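Local structure of exosome complex exonuclease RRP46 homolog (Oryza sativa Japonica Group, 3HKM) at residues E81-L84 and K85-L88; R214-A217 and A218-R221. The protein is a probable component of the exosome that binds double-stranded DNA and single-stranded RNA and shows DNase and phosphorolytic RNase activities in vitro. All coordinates share one frame; numbering follows the deposited sequence.

Contact 1 and contact 2 are each one continuous stretch of helix, on helices 77-91 and 205-229. They hold no element in common. They lie on opposite sides of the chain's centre, their own centres about 21 Å apart. Both are partly buried, with contact 1 nearer the middle of the chain. Its buried side carries two leucines, set between strands and helix 115-130, while a methionine and an arginine occupy the outer side. Contact 2 has smaller residues: an alanine and a serine touch the antiparallel sheet. In both, a hydroxyl bonds to a main-chain carbonyl one turn back. The main-chain bonding is regular i to i+4 in contact 1 but mixed in contact 2.

Contact 1. Residues E81-L84 and K85-L88; sequences EMTL and KRTL
Arg86 folds back along its own helix toward Met82 and Thr83. Its CB sits 3.3 Å from Thr83 O, and its CG is 4.0 Å from Met82 SD. The next carbon, CD, lies so close to that sulfur that the spacing is doubtful. Met82 reaches it with a chain bent about both CB-CG and CG-SD, and the two side chains cross obliquely. Arg86 then turns about CG-CD (chi3 66°). NE stays 4.1 Å from Met82 SD, and CZ is 4.1 Å from Thr83 CG2. NH1 comes back beside Thr83, whose carbonyl carbon lies at the guanidinium edge. It makes a weak bond to Thr83 O (3.1 Å); its spacing to CG2 is too short and doubtful. Helix 77-91 is the crossover helix of a beta-alpha-beta unit between strands 61-67 and 100-110, within the RNase PH family domain. Thr83 O is gripped more firmly by Thr87. Thr87 N bonds to it at 2.9 Å, nearly in line with the carbonyl. Thr87 OG1 also bonds, at 2.8 Å, from above the carbonyl plane (48° out of it). The Thr83 hydroxyl instead bonds to Glu79 O. On the buried side Leu84 and Leu88 lie side by side, with Leu84 CD1 4.1 Å from Leu88 CG. Val104, Leu106 and Leu127 pack against this pair.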
loop_
_atom_site.group_PDB
_atom_site.type_symbol
_atom_site.label_atom_id
_atom_site.label_comp_id
_atom_site.label_asym_id
_atom_site.label_seq_id
_atom_site.Cartn_x
_atom_site.Cartn_y
_atom_site.Cartn_z
ATOM N N GLU A 81 -0.277 -9.141 4.517
ATOM C CA GLU A 81 -1.694 -9.080 4.857
ATOM C C GLU A 81 -1.862 -8.366 6.187
ATOM O O GLU A 81 -2.774 -7.543 6.352
ATOM C CB GLU A 81 -2.279 -10.494 4.946
ATOM C CG GLU A 81 -3.730 -10.560 5.404
ATOM C CD GLU A 81 -4.273 -11.989 5.456
ATOM O OE1 GLU A 81 -5.361 -12.241 4.894
ATOM O OE2 GLU A 81 -3.606 -12.863 6.044
ATOM N N MET A 82 -0.959 -8.686 7.118
ATOM C CA MET A 82 -0.948 -8.125 8.466
ATOM C C MET A 82 -0.597 -6.640 8.454
ATOM O O MET A 82 -1.306 -5.821 9.034
ATOM C CB MET A 82 0.042 -8.903 9.346
ATOM C CG MET A 82 -0.072 -8.645 10.845
ATOM S SD MET A 82 0.665 -7.086 11.411
ATOM C CE MET A 82 2.372 -7.293 10.886
ATOM N N THR A 83 0.497 -6.292 7.786
ATOM C CA THR A 83 0.915 -4.900 7.714
ATOM C C THR A 83 -0.183 -4.046 7.096
ATOM O O THR A 83 -0.527 -2.987 7.624
ATOM C CB THR A 83 2.226 -4.736 6.917
ATOM O OG1 THR A 83 3.205 -5.657 7.413
ATOM C CG2 THR A 83 2.757 -3.318 7.057
ATOM N N LEU A 84 -0.736 -4.526 5.984
ATOM C CA LEU A 84 -1.837 -3.867 5.278
ATOM C C LEU A 84 -3.038 -3.593 6.195
ATOM O O LEU A 84 -3.593 -2.496 6.182
ATOM C CB LEU A 84 -2.252 -4.709 4.066
ATOM C CG LEU A 84 -3.265 -4.162 3.055
ATOM C CD1 LEU A 84 -2.860 -2.789 2.528
ATOM C CD2 LEU A 84 -3.416 -5.153 1.914
ATOM N N LYS A 85 -3.418 -4.581 7.007
ATOM C CA LYS A 85 -4.529 -4.428 7.954
ATOM C C LYS A 85 -4.205 -3.368 9.021
ATOM O O LYS A 85 -5.054 -2.554 9.368
ATOM C CB LYS A 85 -4.879 -5.782 8.601
ATOM C CG LYS A 85 -6.349 -5.959 9.075
ATOM C CD LYS A 85 -6.531 -7.286 9.839
ATOM C CE LYS A 85 -8.003 -7.717 10.013
ATOM N NZ LYS A 85 -8.495 -8.728 9.016
ATOM N N ARG A 86 -2.977 -3.380 9.530
ATOM C CA ARG A 86 -2.509 -2.362 10.471
ATOM C C ARG A 86 -2.609 -0.978 9.869
ATOM O O ARG A 86 -3.061 -0.038 10.518
ATOM C CB ARG A 86 -1.041 -2.599 10.834
ATOM C CG ARG A 86 -0.770 -3.461 12.059
ATOM C CD ARG A 86 0.632 -4.100 11.967
ATOM N NE ARG A 86 1.749 -3.146 12.024
ATOM C CZ ARG A 86 2.231 -2.453 10.988
ATOM N NH1 ARG A 86 1.700 -2.576 9.778
ATOM N NH2 ARG A 86 3.254 -1.624 11.158
ATOM N N THR A 87 -2.144 -0.862 8.631
ATOM C CA THR A 87 -2.065 0.411 7.922
ATOM C C THR A 87 -3.445 0.977 7.604
ATOM O O THR A 87 -3.691 2.172 7.769
ATOM C CB THR A 87 -1.302 0.255 6.589
ATOM O OG1 THR A 87 -0.033 -0.369 6.820
ATOM C CG2 THR A 87 -1.091 1.609 5.942
ATOM N N LEU A 88 -4.342 0.111 7.141
ATOM C CA LEU A 88 -5.673 0.540 6.754
ATOM C C LEU A 88 -6.505 0.930 7.965
ATOM O O LEU A 88 -7.122 1.988 7.973
ATOM C CB LEU A 88 -6.384 -0.543 5.954
ATOM C CG LEU A 88 -5.877 -0.801 4.542
ATOM C CD1 LEU A 88 -6.901 -1.621 3.818
ATOM C CD2 LEU A 88 -5.625 0.502 3.802
#

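Contact 2. Residues R214-A217 and A218-R221; sequences RGLA and ASSR
Ser219 turns its hydroxyl back against Leu216, one turn earlier. Its OG stands between the backbone N and the carbonyl carbon (chi1 58°), which sets it 2.6 Å from Leu216 O. OG donates this bond, tilted only 18° from the carbonyl plane and well off the line of the C=O. With an alanine in place of Ser219, Leu216 O would probably lose this short bond and be left, among these residues, with the weak one from Ser219 N. The first side-chain bond of Leu216 points away, and its CD1 stays 4.4 Å from Ser219 OG. Leu216 and Ser219 both touch Phe171 of strand 165-172. Ser220 N is 3.9 Å from Leu216 O, so the hydroxyl bonds where the main-chain approach is long. Ser219 N bonds to Gly215 O at 2.8 Å, in line with the carbonyl but bent at the hydrogen (134°). Ala218 N has weak bonds to Arg214 O and Gly215 O, so the turn mixes i to i+3 and i to i+4 steps. The methyl of Ala218 lies 3.5 Å from Gly215 O and touches Leu153. A serine hydroxyl bonded to the carbonyl three residues back is a common intrahelical bond, here where Ala218 and Ser219 of helix 205-229 pack on the antiparallel sheet of the RNase PH fold.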
loop_
_atom_site.group_PDB
_atom_site.type_symbol
_atom_site.label_atom_id
_atom_site.label_comp_id
_atom_site.label_asym_id
_atom_site.label_seq_id
_atom_site.Cartn_x
_atom_site.Cartn_y
_atom_site.Cartn_z
ATOM N N ARG A 214 13.904 10.953 1.388
ATOM C CA ARG A 214 13.747 10.755 -0.040
ATOM C C ARG A 214 12.296 10.419 -0.365
ATOM O O ARG A 214 11.682 11.051 -1.213
ATOM C CB ARG A 214 14.680 9.637 -0.508
ATOM C CG ARG A 214 14.926 9.596 -2.003
ATOM C CD ARG A 214 15.897 10.689 -2.406
ATOM N NE ARG A 214 16.126 10.718 -3.846
ATOM C CZ ARG A 214 17.083 10.027 -4.457
ATOM N NH1 ARG A 214 17.895 9.242 -3.755
ATOM N NH2 ARG A 214 17.231 10.119 -5.773
ATOM N N GLY A 215 11.756 9.416 0.317
ATOM C CA GLY A 215 10.393 8.982 0.073
ATOM C C GLY A 215 9.396 10.111 0.200
ATOM O O GLY A 215 8.549 10.295 -0.660
ATOM N N LEU A 216 9.502 10.879 1.276
ATOM C CA LEU A 216 8.584 11.985 1.524
ATOM C C LEU A 216 8.448 12.924 0.330
ATOM O O LEU A 216 7.345 13.144 -0.165
ATOM C CB LEU A 216 9.023 12.786 2.746
ATOM C CG LEU A 216 8.055 13.889 3.162
ATOM C CD1 LEU A 216 6.809 13.292 3.802
ATOM C CD2 LEU A 216 8.742 14.859 4.109
ATOM N N ALA A 217 9.566 13.484 -0.123
ATOM C CA ALA A 217 9.566 14.454 -1.222
ATOM C C ALA A 217 9.130 13.855 -2.559
ATOM O O ALA A 217 8.831 14.585 -3.507
ATOM C CB ALA A 217 10.935 15.107 -1.357
ATOM N N ALA A 218 9.103 12.528 -2.634
ATOM C CA ALA A 218 8.619 11.829 -3.823
ATOM C C ALA A 218 7.131 11.516 -3.726
ATOM O O ALA A 218 6.430 11.481 -4.735
ATOM C CB ALA A 218 9.403 10.539 -4.028
ATOM N N SER A 219 6.663 11.283 -2.504
ATOM C CA SER A 219 5.306 10.786 -2.269
ATOM C C SER A 219 4.198 11.693 -2.818
ATOM O O SER A 219 3.152 11.206 -3.253
ATOM C CB SER A 219 5.081 10.470 -0.778
ATOM O OG SER A 219 5.296 11.595 0.059
ATOM N N SER A 220 4.439 13.004 -2.810
ATOM C CA SER A 220 3.479 13.975 -3.337
ATOM C C SER A 220 3.057 13.644 -4.762
ATOM O O SER A 220 1.977 14.026 -5.194
ATOM C CB SER A 220 4.064 15.394 -3.301
ATOM O OG SER A 220 5.034 15.565 -4.323
ATOM N N ARG A 221 3.913 12.941 -5.499
ATOM C CA ARG A 221 3.558 12.498 -6.847
ATOM C C ARG A 221 2.406 11.489 -6.798
ATOM O O ARG A 221 1.493 11.538 -7.624
ATOM C CB ARG A 221 4.771 11.893 -7.571
ATOM C CG ARG A 221 5.694 12.930 -8.200
ATOM C CD ARG A 221 6.757 12.292 -9.093
ATOM N NE ARG A 221 7.747 13.264 -9.559
ATOM C CZ ARG A 221 7.696 13.898 -10.732
ATOM N NH1 ARG A 221 6.699 13.666 -11.574
ATOM N NH2 ARG A 221 8.641 14.770 -11.065
#